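Local atomic coordinates of dihydrolipoyl dehydrogenase (Elizabethkingia anophelis NUHP1, PDB entry 6UZI), a protein that probably oxidises the dihydrolipoyl groups of carrier proteins with NAD(+), passing electrons through a bound FAD and a redox-active disulfide. Residues 430-435 / 455-460; 403-408 / 461-466; 223-228 / 363-368; 216-221 / 357-362. All coordinates share one frame; numbering follows the deposited sequence.

Contact 1. Residues 430-435 / 455-460. With ZN (zinc ion), chain F.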
loop_
_atom_site.group_PDB
_atom_site.type_symbol
_atom_site.label_atom_id
_atom_site.label_comp_id
_atom_site.label_asym_id
_atom_site.label_seq_id
_atom_site.Cartn_x
_atom_site.Cartn_y
_atom_site.Cartn_z
ATOM N N ILE A 430 2.361 4.723 4.669
ATOM C CA ILE A 430 2.550 5.627 5.793
ATOM C C ILE A 430 2.006 5.033 7.084
ATOM O O ILE A 430 2.464 5.398 8.173
ATOM C CB ILE A 430 1.902 6.991 5.467
ATOM C CG1 ILE A 430 2.395 8.062 6.432
ATOM C CG2 ILE A 430 0.382 6.903 5.513
ATOM C CD1 ILE A 430 3.873 8.269 6.365
ATOM N N ALA A 431 1.053 4.102 6.986
ATOM C CA ALA A 431 0.470 3.513 8.188
ATOM C C ALA A 431 1.517 2.769 9.011
ATOM O O ALA A 431 1.465 2.782 10.248
ATOM C CB ALA A 431 -0.698 2.599 7.817
ATOM N N GLU A 432 2.478 2.121 8.348
ATOM C CA GLU A 432 3.555 1.457 9.078
ATOM C C GLU A 432 4.320 2.449 9.941
ATOM O O GLU A 432 4.619 2.169 11.107
ATOM C CB GLU A 432 4.504 0.756 8.102
ATOM C CG GLU A 432 5.731 0.137 8.750
ATOM C CD GLU A 432 6.719 -0.440 7.740
ATOM O OE1 GLU A 432 6.372 -0.548 6.545
ATOM O OE2 GLU A 432 7.852 -0.783 8.140
ATOM N N ALA A 433 4.614 3.631 9.396
ATOM C CA ALA A 433 5.340 4.637 10.162
ATOM C C ALA A 433 4.488 5.172 11.303
ATOM O O ALA A 433 5.003 5.436 12.395
ATOM C CB ALA A 433 5.799 5.771 9.247
ATOM N N VAL A 434 3.181 5.331 11.074
ATOM C CA VAL A 434 2.306 5.824 12.133
ATOM C C VAL A 434 2.325 4.868 13.316
ATOM O O VAL A 434 2.530 5.280 14.464
ATOM C CB VAL A 434 0.875 6.032 11.607
ATOM C CG1 VAL A 434 -0.013 6.559 12.707
ATOM C CG2 VAL A 434 0.873 7.000 10.450
ATOM N N VAL A 435 2.135 3.573 13.050
ATOM C CA VAL A 435 2.139 2.590 14.130
ATOM C C VAL A 435 3.513 2.522 14.774
ATOM O O VAL A 435 3.639 2.438 16.002
ATOM C CB VAL A 435 1.688 1.212 13.611
ATOM C CG1 VAL A 435 1.834 0.163 14.700
ATOM C CG2 VAL A 435 0.248 1.280 13.137
ATOM N N THR A 455 8.248 -5.630 -2.039
ATOM C CA THR A 455 7.202 -4.650 -1.779
ATOM C C THR A 455 7.815 -3.264 -1.742
ATOM O O THR A 455 9.031 -3.102 -1.631
ATOM C CB THR A 455 6.475 -4.909 -0.459
ATOM O OG1 THR A 455 7.429 -4.893 0.609
ATOM C CG2 THR A 455 5.744 -6.242 -0.492
ATOM N N TYR A 456 6.956 -2.247 -1.819
ATOM C CA TYR A 456 7.449 -0.879 -1.710
ATOM C C TYR A 456 7.881 -0.558 -0.287
ATOM O O TYR A 456 8.737 0.311 -0.083
ATOM C CB TYR A 456 6.381 0.100 -2.186
ATOM C CG TYR A 456 6.011 -0.102 -3.632
ATOM C CD1 TYR A 456 4.754 -0.590 -3.986
ATOM C CD2 TYR A 456 6.933 0.148 -4.644
ATOM C CE1 TYR A 456 4.417 -0.796 -5.308
ATOM C CE2 TYR A 456 6.601 -0.053 -5.974
ATOM C CZ TYR A 456 5.342 -0.525 -6.300
ATOM O OH TYR A 456 5.013 -0.730 -7.618
ATOM N N THR A 457 7.316 -1.257 0.707
ATOM C CA THR A 457 7.667 -0.998 2.100
ATOM C C THR A 457 9.105 -1.383 2.426
ATOM O O THR A 457 9.636 -0.919 3.442
ATOM C CB THR A 457 6.715 -1.744 3.043
ATOM O OG1 THR A 457 6.727 -3.144 2.741
ATOM C CG2 THR A 457 5.292 -1.210 2.900
ATOM N N GLU A 458 9.760 -2.186 1.580
ATOM C CA GLU A 458 11.168 -2.493 1.820
ATOM C C GLU A 458 12.010 -1.230 1.802
ATOM O O GLU A 458 13.075 -1.186 2.427
ATOM C CB GLU A 458 11.697 -3.489 0.783
ATOM C CG GLU A 458 11.006 -4.832 0.782
ATOM C CD GLU A 458 11.770 -5.882 0.009
ATOM O OE1 GLU A 458 11.563 -5.984 -1.218
ATOM O OE2 GLU A 458 12.579 -6.606 0.628
ATOM N N ALA A 459 11.543 -0.191 1.102
ATOM C CA ALA A 459 12.250 1.082 1.128
ATOM C C ALA A 459 12.234 1.690 2.518
ATOM O O ALA A 459 13.205 2.341 2.922
ATOM C CB ALA A 459 11.631 2.052 0.123
ATOM N N ILE A 460 11.171 1.450 3.286
ATOM C CA ILE A 460 11.157 1.907 4.670
ATOM C C ILE A 460 12.221 1.172 5.473
ATOM O O ILE A 460 13.014 1.788 6.199
ATOM C CB ILE A 460 9.762 1.724 5.285
ATOM C CG1 ILE A 460 8.706 2.393 4.417
ATOM C CG2 ILE A 460 9.728 2.320 6.671
ATOM C CD1 ILE A 460 7.302 2.066 4.849
HETATM ZN ZN ZN F . 14.438 -7.308 -0.257
#
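E432 reaches out from helix 426-438 to I460 and T457, joining that helix to the turn and first residues of helix 458-469 in the interface domain of a pyridine nucleotide-disulphide oxidoreductase. It illustrates how a buried acid can serve as packing on one side while its polar partner lies elsewhere. The backbones stay well apart, the CA atoms of E432 and T457 being 8.5 Å from each other, and the glutamate spans the gap at full length. Its CG stands anti to the backbone N (chi1 175°) and the chain runs on extended, which carries the carboxylate straight across. The side chain of I460 comes to meet it from the opposite direction: CD1 lies 3.3 Å from OE1 of E432, and the CG2 branch is 3.9 Å from OE2. T457 joins from another side, with CB 3.7 Å from OE1 and CG2 close behind. No hydrogen bond spans the two segments. NE2 of H451 is hydrogen-bonded to OE2 instead, while OE1 faces carbon atoms of I460 and T457.

T457 belongs to a type I turn, T455 to E458, that leads into helix 458-469; its backbone N is held by D428 of the second subunit. The same turn delivers E458, which points away from E432 toward the metal. There H453, the predicted proton acceptor, supplies ND1 and E333 of the second subunit supplies OE2, and the zinc ion sits 2.2 Å from OE2 of E458.

Contact 2. Residues 403-408 / 461-466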
loop_
_atom_site.group_PDB
_atom_site.type_symbol
_atom_site.label_atom_id
_atom_site.label_comp_id
_atom_site.label_asym_id
_atom_site.label_seq_id
_atom_site.Cartn_x
_atom_site.Cartn_y
_atom_site.Cartn_z
ATOM N N GLY A 403 10.659 8.600 -6.461
ATOM C CA GLY A 403 10.494 8.982 -5.078
ATOM C C GLY A 403 11.587 8.461 -4.167
ATOM O O GLY A 403 12.575 7.854 -4.591
ATOM N N VAL A 404 11.368 8.684 -2.873
ATOM C CA VAL A 404 12.346 8.388 -1.844
ATOM C C VAL A 404 11.589 8.245 -0.532
ATOM O O VAL A 404 10.500 8.807 -0.361
ATOM C CB VAL A 404 13.422 9.504 -1.779
ATOM C CG1 VAL A 404 12.816 10.806 -1.274
ATOM C CG2 VAL A 404 14.602 9.085 -0.915
ATOM N N ILE A 405 12.156 7.464 0.387
ATOM C CA ILE A 405 11.682 7.345 1.763
ATOM C C ILE A 405 12.728 7.971 2.674
ATOM O O ILE A 405 13.924 7.681 2.549
ATOM C CB ILE A 405 11.426 5.884 2.155
ATOM C CG1 ILE A 405 10.454 5.236 1.171
ATOM C CG2 ILE A 405 10.914 5.805 3.583
ATOM C CD1 ILE A 405 9.034 5.674 1.373
ATOM N N LYS A 406 12.278 8.831 3.580
ATOM C CA LYS A 406 13.172 9.593 4.438
ATOM C C LYS A 406 12.746 9.428 5.887
ATOM O O LYS A 406 11.582 9.657 6.226
ATOM C CB LYS A 406 13.178 11.068 4.029
ATOM C CG LYS A 406 13.855 12.009 5.016
ATOM C CD LYS A 406 13.586 13.465 4.632
ATOM C CE LYS A 406 14.535 14.418 5.348
ATOM N NZ LYS A 406 14.296 15.824 4.946
ATOM N N ILE A 407 13.686 9.029 6.736
ATOM C CA ILE A 407 13.427 8.801 8.150
ATOM C C ILE A 407 14.333 9.716 8.965
ATOM O O ILE A 407 15.536 9.808 8.694
ATOM C CB ILE A 407 13.652 7.329 8.537
ATOM C CG1 ILE A 407 12.564 6.446 7.926
ATOM C CG2 ILE A 407 13.679 7.177 10.060
ATOM C CD1 ILE A 407 12.788 4.954 8.147
ATOM N N LEU A 408 13.751 10.386 9.954
ATOM C CA LEU A 408 14.478 11.216 10.902
ATOM C C LEU A 408 14.465 10.523 12.260
ATOM O O LEU A 408 13.406 10.089 12.731
ATOM C CB LEU A 408 13.847 12.604 10.997
ATOM C CG LEU A 408 13.726 13.358 9.674
ATOM C CD1 LEU A 408 12.825 14.575 9.814
ATOM C CD2 LEU A 408 15.099 13.771 9.194
ATOM N N LYS A 461 12.259 -0.160 5.338
ATOM C CA LYS A 461 13.263 -0.954 6.037
ATOM C C LYS A 461 14.674 -0.504 5.677
ATOM O O LYS A 461 15.534 -0.370 6.559
ATOM C CB LYS A 461 13.067 -2.437 5.715
ATOM C CG LYS A 461 14.152 -3.352 6.263
ATOM C CD LYS A 461 14.128 -4.696 5.565
ATOM C CE LYS A 461 15.155 -5.650 6.150
ATOM N NZ LYS A 461 14.818 -6.045 7.536
ATOM N N GLU A 462 14.926 -0.242 4.388
ATOM C CA GLU A 462 16.263 0.170 3.972
ATOM C C GLU A 462 16.610 1.551 4.516
ATOM O O GLU A 462 17.737 1.776 4.970
ATOM C CB GLU A 462 16.379 0.147 2.451
ATOM C CG GLU A 462 16.364 -1.238 1.808
ATOM C CD GLU A 462 17.602 -2.078 2.117
ATOM O OE1 GLU A 462 18.710 -1.513 2.186
ATOM O OE2 GLU A 462 17.481 -3.318 2.218
ATOM N N ALA A 463 15.658 2.488 4.485
ATOM C CA ALA A 463 15.915 3.813 5.050
ATOM C C ALA A 463 16.206 3.733 6.544
ATOM O O ALA A 463 17.087 4.440 7.050
ATOM C CB ALA A 463 14.731 4.744 4.790
ATOM N N ALA A 464 15.490 2.861 7.262
ATOM C CA ALA A 464 15.748 2.693 8.688
ATOM C C ALA A 464 17.148 2.140 8.930
ATOM O O ALA A 464 17.826 2.540 9.884
ATOM C CB ALA A 464 14.684 1.788 9.310
ATOM N N LEU A 465 17.596 1.212 8.081
ATOM C CA LEU A 465 18.975 0.749 8.166
ATOM C C LEU A 465 19.947 1.898 7.937
ATOM O O LEU A 465 20.968 2.014 8.630
ATOM C CB LEU A 465 19.217 -0.356 7.140
ATOM C CG LEU A 465 18.726 -1.765 7.453
ATOM C CD1 LEU A 465 18.793 -2.630 6.207
ATOM C CD2 LEU A 465 19.559 -2.360 8.567
ATOM N N ASP A 466 19.633 2.773 6.979
ATOM C CA ASP A 466 20.497 3.913 6.693
ATOM C C ASP A 466 20.528 4.894 7.857
ATOM O O ASP A 466 21.586 5.439 8.192
ATOM C CB ASP A 466 20.023 4.606 5.415
ATOM C CG ASP A 466 20.961 5.690 4.964
ATOM O OD1 ASP A 466 22.167 5.413 4.798
ATOM O OD2 ASP A 466 20.482 6.830 4.797
#
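A463 and A464 on helix 458-469 rest against I405 and I407 of strand 404-410, a helix-on-sheet packing within the interface domain. Small residues on a helix let it settle close to a strand, and here the two local axes pass 7.8 Å apart at 42°. Following the helix, K461 and E462 come first and lead away from the strand, NZ of the lysine bonding to the carbonyl O of A447 and the carboxylate of the glutamate to ND1 of H474. A463 then points its CB toward the strand. This methyl sits 3.8 Å from the carbonyl O of I405, with CG2 of the same isoleucine a little farther off and CD1 of I407 at 3.9 Å, so one methyl is shared by two strand residues. A464 follows at the flank. I407 gets to it because its chain is extended past CG1 (chi2 174°), which lays CD1 alongside the helix backbone, 3.5 Å from the N of A464 and 3.9 Å from its CB. A464 also touches I446 and A447 of helix 443-447. D466 closes the segment, its OD2 accepting a hydrogen bond from the backbone N of S386.

Contact 3. Residues 223-228 / 363-368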
loop_
_atom_site.group_PDB
_atom_site.type_symbol
_atom_site.label_atom_id
_atom_site.label_comp_id
_atom_site.label_asym_id
_atom_site.label_seq_id
_atom_site.Cartn_x
_atom_site.Cartn_y
_atom_site.Cartn_z
ATOM N N GLY A 223 10.718 19.322 3.718
ATOM C CA GLY A 223 11.296 19.985 2.555
ATOM C C GLY A 223 11.738 19.032 1.460
ATOM O O GLY A 223 11.661 19.364 0.273
ATOM N N THR A 224 12.224 17.847 1.835
ATOM C CA THR A 224 12.589 16.855 0.832
ATOM C C THR A 224 11.387 16.472 -0.007
ATOM O O THR A 224 11.491 16.322 -1.231
ATOM C CB THR A 224 13.181 15.619 1.504
ATOM O OG1 THR A 224 14.425 15.970 2.120
ATOM C CG2 THR A 224 13.397 14.505 0.483
ATOM N N LEU A 225 10.235 16.300 0.640
ATOM C CA LEU A 225 9.027 15.968 -0.098
ATOM C C LEU A 225 8.628 17.105 -1.029
ATOM O O LEU A 225 8.207 16.870 -2.167
ATOM C CB LEU A 225 7.908 15.637 0.884
ATOM C CG LEU A 225 8.224 14.512 1.868
ATOM C CD1 LEU A 225 6.981 14.178 2.681
ATOM C CD2 LEU A 225 8.777 13.291 1.144
ATOM N N SER A 226 8.753 18.346 -0.557
ATOM C CA SER A 226 8.481 19.499 -1.410
ATOM C C SER A 226 9.355 19.454 -2.657
ATOM O O SER A 226 8.873 19.630 -3.780
ATOM C CB SER A 226 8.736 20.787 -0.627
ATOM O OG SER A 226 7.731 21.021 0.336
ATOM N N LYS A 227 10.647 19.190 -2.468
ATOM C CA LYS A 227 11.592 19.136 -3.577
ATOM C C LYS A 227 11.250 17.996 -4.530
ATOM O O LYS A 227 11.174 18.191 -5.750
ATOM C CB LYS A 227 13.008 18.993 -3.008
ATOM C CG LYS A 227 14.140 19.099 -4.002
ATOM C CD LYS A 227 15.459 19.317 -3.275
ATOM C CE LYS A 227 16.650 18.954 -4.149
ATOM N NZ LYS A 227 16.738 17.481 -4.356
ATOM N N GLU A 228 11.046 16.792 -3.990
ATOM C CA GLU A 228 10.793 15.620 -4.828
ATOM C C GLU A 228 9.451 15.700 -5.553
ATOM O O GLU A 228 9.331 15.227 -6.688
ATOM C CB GLU A 228 10.881 14.356 -3.985
ATOM C CG GLU A 228 12.285 14.090 -3.510
ATOM C CD GLU A 228 13.188 13.629 -4.637
ATOM O OE1 GLU A 228 12.689 12.945 -5.556
ATOM O OE2 GLU A 228 14.393 13.958 -4.614
ATOM N N PRO A 363 3.633 9.769 -8.076
ATOM C CA PRO A 363 3.604 8.998 -6.822
ATOM C C PRO A 363 2.854 9.679 -5.689
ATOM O O PRO A 363 2.726 10.901 -5.671
ATOM C CB PRO A 363 5.086 8.870 -6.464
ATOM C CG PRO A 363 5.703 10.077 -7.058
ATOM C CD PRO A 363 4.987 10.270 -8.364
ATOM N N GLU A 364 2.335 8.883 -4.764
ATOM C CA GLU A 364 1.688 9.440 -3.587
ATOM C C GLU A 364 2.727 10.026 -2.634
ATOM O O GLU A 364 3.892 9.617 -2.615
ATOM C CB GLU A 364 0.861 8.366 -2.889
ATOM C CG GLU A 364 -0.446 8.034 -3.603
ATOM C CD GLU A 364 -1.019 6.676 -3.202
ATOM O OE1 GLU A 364 -0.395 5.970 -2.369
ATOM O OE2 GLU A 364 -2.100 6.320 -3.718
ATOM N N VAL A 365 2.285 10.992 -1.834
ATOM C CA VAL A 365 3.116 11.683 -0.856
ATOM C C VAL A 365 2.456 11.535 0.508
ATOM O O VAL A 365 1.241 11.725 0.640
ATOM C CB VAL A 365 3.287 13.173 -1.212
ATOM C CG1 VAL A 365 4.255 13.856 -0.248
ATOM C CG2 VAL A 365 3.741 13.332 -2.643
ATOM N N ALA A 366 3.250 11.204 1.517
ATOM C CA ALA A 366 2.709 11.038 2.854
ATOM C C ALA A 366 3.785 11.378 3.866
ATOM O O ALA A 366 4.961 11.078 3.651
ATOM C CB ALA A 366 2.199 9.615 3.074
ATOM N N GLY A 367 3.382 12.015 4.954
ATOM C CA GLY A 367 4.305 12.328 6.026
ATOM C C GLY A 367 3.627 12.195 7.371
ATOM O O GLY A 367 2.418 12.402 7.507
ATOM N N VAL A 368 4.429 11.834 8.375
ATOM C CA VAL A 368 3.967 11.791 9.755
ATOM C C VAL A 368 5.138 12.179 10.644
ATOM O O VAL A 368 6.302 11.942 10.305
ATOM C CB VAL A 368 3.385 10.409 10.146
ATOM C CG1 VAL A 368 4.460 9.348 10.197
ATOM C CG2 VAL A 368 2.635 10.493 11.468
#
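The CA atoms of L225 and V365 stand 7.3 Å apart where the first turns of helix 223-236 lie over strand 364-369. This is a worked case of packing across a domain boundary, since the helix belongs to the nucleotide-binding part of the chain and the strand to the sheet of the interface domain. The strand sets out directly after a cis peptide bond between W362 and P363, and runs between strands 357-359 and 416-423. On the helix, the N of K227 bonds to the O of G223 in the regular way.

One leucine makes the side-chain contact. L225 places CG anti to its own carbonyl carbon (chi1 -57°), and CD1 then reaches the strand, 4.0 Å from CG1 of V365 and 3.8 Å from the carbonyl O of A366. The two side chains run alongside each other, pointing opposite ways, and touch only through one methyl each. A366 turns its own CB to the other side of the sheet, where I430 of helix 426-438 covers it, while L229, one helical turn beyond L225, also packs on V365. The contact is largely apolar, with one methyl also against a carbonyl oxygen, and cohesion therefore rests mainly on burying carbon.

Contact 4. Residues 216-221 / 357-362. With FAD (flavin-adenine dinucleotide), chain E.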
loop_
_atom_site.group_PDB
_atom_site.type_symbol
_atom_site.label_atom_id
_atom_site.label_comp_id
_atom_site.label_asym_id
_atom_site.label_seq_id
_atom_site.Cartn_x
_atom_site.Cartn_y
_atom_site.Cartn_z
ATOM N N LYS A 216 7.792 27.245 -2.468
ATOM C CA LYS A 216 7.908 25.819 -2.726
ATOM C C LYS A 216 6.510 25.240 -2.582
ATOM O O LYS A 216 5.684 25.785 -1.848
ATOM C CB LYS A 216 8.911 25.143 -1.782
ATOM C CG LYS A 216 8.698 25.466 -0.323
ATOM C CD LYS A 216 9.812 24.920 0.553
ATOM C CE LYS A 216 9.431 25.049 2.035
ATOM N NZ LYS A 216 10.382 24.392 2.994
ATOM N N ILE A 217 6.251 24.131 -3.264
ATOM C CA ILE A 217 4.933 23.518 -3.168
ATOM C C ILE A 217 4.836 22.680 -1.895
ATOM O O ILE A 217 5.843 22.270 -1.314
ATOM C CB ILE A 217 4.627 22.684 -4.427
ATOM C CG1 ILE A 217 5.578 21.487 -4.540
ATOM C CG2 ILE A 217 4.720 23.556 -5.675
ATOM C CD1 ILE A 217 5.238 20.541 -5.668
ATOM N N ILE A 218 3.597 22.404 -1.481
ATOM C CA ILE A 218 3.240 21.751 -0.212
ATOM C C ILE A 218 4.211 22.165 0.893
ATOM O O ILE A 218 4.946 21.326 1.433
ATOM C CB ILE A 218 3.135 20.220 -0.361
ATOM C CG1 ILE A 218 4.377 19.606 -1.020
ATOM C CG2 ILE A 218 1.888 19.860 -1.142
ATOM C CD1 ILE A 218 4.514 18.121 -0.821
ATOM N N PRO A 219 4.261 23.455 1.242
ATOM C CA PRO A 219 5.293 23.934 2.179
ATOM C C PRO A 219 5.128 23.455 3.617
ATOM O O PRO A 219 6.077 23.595 4.400
ATOM C CB PRO A 219 5.159 25.459 2.083
ATOM C CG PRO A 219 3.725 25.668 1.726
ATOM C CD PRO A 219 3.375 24.545 0.795
ATOM N N GLY A 220 3.974 22.907 3.995
ATOM C CA GLY A 220 3.811 22.441 5.355
ATOM C C GLY A 220 4.382 21.076 5.633
ATOM O O GLY A 220 4.381 20.622 6.780
ATOM N N MET A 221 4.899 20.415 4.607
ATOM C CA MET A 221 5.446 19.081 4.738
ATOM C C MET A 221 6.970 19.169 4.747
ATOM O O MET A 221 7.558 20.253 4.694
ATOM C CB MET A 221 4.930 18.189 3.609
ATOM C CG MET A 221 3.417 18.099 3.573
ATOM S SD MET A 221 2.773 16.784 2.526
ATOM C CE MET A 221 3.184 15.359 3.536
ATOM N N GLY A 357 -0.394 13.040 7.014
ATOM C CA GLY A 357 -0.928 13.838 5.928
ATOM C C GLY A 357 -0.574 13.224 4.588
ATOM O O GLY A 357 0.571 12.814 4.381
ATOM N N VAL A 358 -1.539 13.139 3.671
ATOM C CA VAL A 358 -1.348 12.448 2.401
ATOM C C VAL A 358 -1.681 13.387 1.246
ATOM O O VAL A 358 -2.648 14.156 1.304
ATOM C CB VAL A 358 -2.192 11.158 2.322
ATOM C CG1 VAL A 358 -2.044 10.503 0.963
ATOM C CG2 VAL A 358 -1.760 10.179 3.398
ATOM N N VAL A 359 -0.856 13.333 0.203
ATOM C CA VAL A 359 -1.129 13.960 -1.085
ATOM C C VAL A 359 -1.356 12.841 -2.090
ATOM O O VAL A 359 -0.509 11.953 -2.240
ATOM C CB VAL A 359 0.019 14.873 -1.530
ATOM C CG1 VAL A 359 -0.371 15.611 -2.798
ATOM C CG2 VAL A 359 0.383 15.852 -0.417
ATOM N N TYR A 360 -2.504 12.863 -2.766
ATOM C CA TYR A 360 -2.900 11.732 -3.595
ATOM C C TYR A 360 -2.495 11.878 -5.056
ATOM O O TYR A 360 -3.170 11.335 -5.938
ATOM C CB TYR A 360 -4.404 11.501 -3.464
ATOM C CG TYR A 360 -4.797 10.987 -2.098
ATOM C CD1 TYR A 360 -4.992 9.629 -1.875
ATOM C CD2 TYR A 360 -4.944 11.853 -1.025
ATOM C CE1 TYR A 360 -5.351 9.157 -0.631
ATOM C CE2 TYR A 360 -5.297 11.389 0.223
ATOM C CZ TYR A 360 -5.502 10.041 0.416
ATOM O OH TYR A 360 -5.855 9.577 1.667
ATOM N N THR A 361 -1.368 12.526 -5.333
ATOM C CA THR A 361 -0.795 12.488 -6.669
ATOM C C THR A 361 -0.188 11.106 -6.924
ATOM O O THR A 361 -0.296 10.190 -6.107
ATOM C CB THR A 361 0.247 13.592 -6.829
ATOM O OG1 THR A 361 1.210 13.498 -5.775
ATOM C CG2 THR A 361 -0.401 14.936 -6.762
ATOM N N TRP A 362 0.445 10.944 -8.079
ATOM C CA TRP A 362 1.183 9.720 -8.395
ATOM C C TRP A 362 2.587 10.078 -8.861
ATOM O O TRP A 362 2.748 10.613 -9.979
ATOM C CB TRP A 362 0.465 8.875 -9.443
ATOM C CG TRP A 362 1.022 7.476 -9.527
ATOM C CD1 TRP A 362 1.777 6.956 -10.539
ATOM C CD2 TRP A 362 0.887 6.434 -8.552
ATOM N NE1 TRP A 362 2.109 5.655 -10.261
ATOM C CE2 TRP A 362 1.579 5.309 -9.046
ATOM C CE3 TRP A 362 0.242 6.340 -7.313
ATOM C CZ2 TRP A 362 1.645 4.104 -8.347
ATOM C CZ3 TRP A 362 0.309 5.143 -6.619
ATOM C CH2 TRP A 362 1.009 4.039 -7.138
HETATM P PA FAD E . -17.072 19.064 6.442
HETATM O O1A FAD E . -16.726 17.831 5.695
HETATM O O2A FAD E . -16.347 20.250 5.796
HETATM O O5B FAD E . -18.634 19.344 6.267
HETATM C C5B FAD E . -19.368 19.764 7.429
HETATM C C4B FAD E . -20.832 19.775 7.072
HETATM O O4B FAD E . -21.528 20.719 7.905
HETATM C C3B FAD E . -21.174 20.145 5.621
HETATM O O3B FAD E . -21.789 19.028 4.994
HETATM C C2B FAD E . -22.179 21.304 5.754
HETATM O O2B FAD E . -23.245 21.212 4.813
HETATM C C1B FAD E . -22.664 21.146 7.192
HETATM N N9A FAD E . -23.136 22.369 7.822
HETATM C C8A FAD E . -22.442 23.543 7.972
HETATM N N7A FAD E . -23.091 24.467 8.635
HETATM C C5A FAD E . -24.305 23.863 8.944
HETATM C C6A FAD E . -25.437 24.313 9.643
HETATM N N6A FAD E . -25.525 25.513 10.224
HETATM N N1A FAD E . -26.482 23.464 9.757
HETATM C C2A FAD E . -26.386 22.249 9.208
HETATM N N3A FAD E . -25.366 21.711 8.533
HETATM C C4A FAD E . -24.344 22.574 8.436
HETATM N N1 FAD E . -9.006 15.573 3.394
HETATM C C2 FAD E . -8.321 14.417 3.565
HETATM O O2 FAD E . -8.073 13.981 4.689
HETATM N N3 FAD E . -7.903 13.695 2.461
HETATM C C4 FAD E . -8.118 14.036 1.138
HETATM O O4 FAD E . -7.710 13.312 0.232
HETATM C C4X FAD E . -8.849 15.262 0.966
HETATM N N5 FAD E . -9.128 15.647 -0.246
HETATM C C5X FAD E . -9.885 16.800 -0.398
HETATM C C6 FAD E . -10.244 17.196 -1.684
HETATM C C7 FAD E . -11.057 18.305 -1.893
HETATM C C7M FAD E . -11.439 18.688 -3.298
HETATM C C8 FAD E . -11.520 19.041 -0.787
HETATM C C8M FAD E . -12.455 20.210 -0.972
HETATM C C9 FAD E . -11.145 18.662 0.497
HETATM C C9A FAD E . -10.338 17.549 0.702
HETATM N N10 FAD E . -9.994 17.106 1.993
HETATM C C10 FAD E . -9.256 15.966 2.158
HETATM C "C1'" FAD E . -10.449 17.837 3.181
HETATM C "C2'" FAD E . -11.683 17.204 3.811
HETATM O "O2'" FAD E . -12.831 17.387 2.980
HETATM C "C3'" FAD E . -11.944 17.763 5.210
HETATM O "O3'" FAD E . -10.725 17.831 5.935
HETATM C "C4'" FAD E . -12.953 16.930 6.000
HETATM O "O4'" FAD E . -14.128 16.779 5.200
HETATM C "C5'" FAD E . -13.283 17.518 7.356
HETATM O "O5'" FAD E . -14.720 17.526 7.426
HETATM P P FAD E . -15.591 17.969 8.729
HETATM O O1P FAD E . -16.367 16.880 9.375
HETATM O O2P FAD E . -14.809 18.779 9.742
HETATM O O3P FAD E . -16.565 18.975 7.956
#
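M221 lays its thioether over strand 357-359, with SD 3.9 Å from CG2 of V359 and CE 3.7 Å from the carbonyl O of G357. The contact shows how a loop can be seated on a sheet by a thioether and branched aliphatic groups: residues 216-221 link strand 207-211 to helix 223-236 of the predicted NAD-binding domain, and the strand belongs to the interface domain. The methionine chain bends at its last torsion (chi3 73°), which turns the terminal methyl toward G357 while sulfur stays by the valine. I218, at the other end of a type I turn closing on M221, adds its CG2 methyl, 4.3 Å from the same CG2 of V359. That valine also touches V192, in the predicted NAD-binding stretch.

Just past the strand, Y360 belongs to the FAD pocket. Its CE2 is the ring atom nearest to O4 of the flavin, K59 makes a cation-pi contact with the ring, and its OH bonds to the carbonyl O of P454 in the second subunit. Between loop and strand, sulfur and methyl carbons meet a valine methyl and the carbonyl oxygen of G357, a mainly dispersive contact without directed bonds.

The four contacts show one sheet packed against by helices and a loop. Contacts 1, 2 and 3 are buried, whereas contact 4 is only partly so. Contacts 1 and 2 both use helix 458-469, and A459 of the first packs on I405 of the second. Contacts 3 and 4 sit on neighbouring strands, V359 N being 2.7 Å from V365 O, and both tie the nucleotide-binding part to the interface domain. Contact 3 meets contact 2 through a probable hydrogen bond, K406 NZ to T224 OG1 at 2.8 Å. Chemically, contacts 2, 3 and 4 are mainly apolar, while contact 1 inserts a carboxylate among carbons. Contacts 1 and 4 carry the zinc and flavin groups and have the most residues near the second subunit.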